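Local structure of GCN5-related N-acetyltransferase (Kribbella flavida, 4IUS) at residues Gly28-Leu33 with Arg44-Glu49. The protein probably transfers acyl groups such as acetyl from a thioester donor to an acceptor, as other members of the GNAT acetyltransferase family do. The protein carries 1 engineered substitution. Residues are numbered along the deposited sequence.
Sequences GPLVGL and RAVAAE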
loop_
_atom_site.group_PDB
_atom_site.type_symbol
_atom_site.label_atom_id
_atom_site.label_comp_id
_atom_site.label_asym_id
_atom_site.label_seq_id
_atom_site.Cartn_x
_atom_site.Cartn_y
_atom_site.Cartn_z
ATOM N N GLY A 28 -15.741 7.444 16.356
ATOM C CA GLY A 28 -14.669 7.734 17.296
ATOM C C GLY A 28 -13.297 7.640 16.647
ATOM O O GLY A 28 -13.068 8.291 15.646
ATOM N N PRO A 29 -12.397 6.826 17.205
ATOM C CA PRO A 29 -11.071 6.805 16.651
ATOM C C PRO A 29 -10.902 5.924 15.441
ATOM O O PRO A 29 -9.794 5.816 14.944
ATOM C CB PRO A 29 -10.238 6.263 17.807
ATOM C CG PRO A 29 -11.176 5.330 18.487
ATOM C CD PRO A 29 -12.502 5.990 18.429
ATOM N N LEU A 30 -11.979 5.302 14.957
ATOM C CA LEU A 30 -11.889 4.402 13.798
ATOM C C LEU A 30 -12.763 4.928 12.664
ATOM O O LEU A 30 -13.788 5.569 12.901
ATOM C CB LEU A 30 -12.407 3.008 14.161
ATOM C CG LEU A 30 -11.715 2.324 15.317
ATOM C CD1 LEU A 30 -12.431 1.029 15.625
ATOM C CD2 LEU A 30 -10.259 2.139 15.004
ATOM N N VAL A 31 -12.374 4.585 11.437
ATOM C CA VAL A 31 -13.245 4.825 10.298
ATOM C C VAL A 31 -13.282 3.576 9.442
ATOM O O VAL A 31 -12.247 3.041 9.029
ATOM C CB VAL A 31 -12.871 6.072 9.460
ATOM C CG1 VAL A 31 -11.429 6.061 8.964
ATOM C CG2 VAL A 31 -13.883 6.300 8.335
ATOM N N GLY A 32 -14.495 3.102 9.203
ATOM C CA GLY A 32 -14.709 2.007 8.256
ATOM C C GLY A 32 -14.867 2.563 6.864
ATOM O O GLY A 32 -15.488 3.600 6.660
ATOM N N LEU A 33 -14.283 1.894 5.905
ATOM C CA LEU A 33 -14.216 2.358 4.519
ATOM C C LEU A 33 -14.756 1.246 3.626
ATOM O O LEU A 33 -14.184 0.163 3.534
ATOM C CB LEU A 33 -12.800 2.709 4.159
ATOM C CG LEU A 33 -12.165 3.819 4.995
ATOM C CD1 LEU A 33 -10.635 3.835 4.793
ATOM C CD2 LEU A 33 -12.789 5.195 4.736
ATOM N N ARG A 44 -12.042 -1.818 4.482
ATOM C CA ARG A 44 -11.269 -2.027 5.703
ATOM C C ARG A 44 -11.510 -0.850 6.612
ATOM O O ARG A 44 -12.065 0.185 6.200
ATOM C CB ARG A 44 -9.767 -2.147 5.409
ATOM C CG ARG A 44 -9.137 -0.875 4.931
ATOM C CD ARG A 44 -7.637 -0.976 4.722
ATOM N NE ARG A 44 -7.372 -1.949 3.667
ATOM C CZ ARG A 44 -6.616 -1.740 2.591
ATOM N NH1 ARG A 44 -5.911 -0.622 2.457
ATOM N NH2 ARG A 44 -6.483 -2.727 1.693
ATOM N N ALA A 45 -11.087 -1.006 7.863
ATOM C CA ALA A 45 -11.032 0.109 8.803
ATOM C C ALA A 45 -9.599 0.624 8.949
ATOM O O ALA A 45 -8.648 -0.174 8.872
ATOM C CB ALA A 45 -11.604 -0.263 10.144
ATOM N N VAL A 46 -9.478 1.921 9.209
ATOM C CA VAL A 46 -8.207 2.545 9.545
ATOM C C VAL A 46 -8.451 3.541 10.693
ATOM O O VAL A 46 -9.604 3.733 11.124
ATOM C CB VAL A 46 -7.530 3.221 8.311
ATOM C CG1 VAL A 46 -7.329 2.212 7.158
ATOM C CG2 VAL A 46 -8.321 4.449 7.874
ATOM N N ALA A 47 -7.373 4.137 11.208
ATOM C CA ALA A 47 -7.535 5.161 12.231
ATOM C C ALA A 47 -8.188 6.409 11.645
ATOM O O ALA A 47 -7.796 6.879 10.593
ATOM C CB ALA A 47 -6.203 5.568 12.816
ATOM N N ALA A 48 -9.188 6.925 12.333
ATOM C CA ALA A 48 -9.866 8.131 11.887
ATOM C C ALA A 48 -9.016 9.371 11.979
ATOM O O ALA A 48 -9.218 10.284 11.183
ATOM C CB ALA A 48 -11.149 8.315 12.717
ATOM N N GLU A 49 -8.141 9.416 12.989
ATOM C CA GLU A 49 -7.370 10.611 13.343
ATOM C C GLU A 49 -5.918 10.208 13.676
ATOM O O GLU A 49 -5.513 10.201 14.836
ATOM C CB GLU A 49 -8.000 11.335 14.541
ATOM C CG GLU A 49 -9.432 11.827 14.304
ATOM C CD GLU A 49 -10.054 12.394 15.563
ATOM O OE1 GLU A 49 -9.299 12.767 16.482
ATOM O OE2 GLU A 49 -11.294 12.402 15.635
HETATM O O HOH W 1 -13.134 10.837 14.536
HETATM O O HOH W 2 -7.732 7.666 15.223
#
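Arg44 opens the second strand of this antiparallel beta hairpin (local axes 4.6 Å apart, 150°); strand 22-27, on the other side of 30-35, completes a three-stranded antiparallel sheet. Leu33 N donates to Arg44 O (2.8 Å) and Arg44 N to Leu33 O (3.1 Å), while the guanidinium turns to Asp148 and the carbonyl of Thr147. Ala45 faces Gly32 as a non-hydrogen-bonded pair, CA atoms 4.2 Å apart. Hydrogen bonds resume where Val46 N donates to Val31 O (3.0 Å) and Val31 N to Val46 O (2.9 Å); Val46 CG2 meets Val31 CG1 (3.7 Å) and Leu33 CD1 (3.9 Å), apolar side chains against helix 6-19. Ala47, a non-hydrogen-bonded pair with Leu30, makes a CA-H...O contact from its CA to Pro29 O (3.6 Å). Ala48 N donates to Pro29 O (2.9 Å, 169°). Waters join Glu49 N to Pro29 O and Glu49 OE2 to Gly28 O. Pro29 O thus accepts both Ala48 N and a water, so the direct ladder passes into water bridges at exposed Glu49.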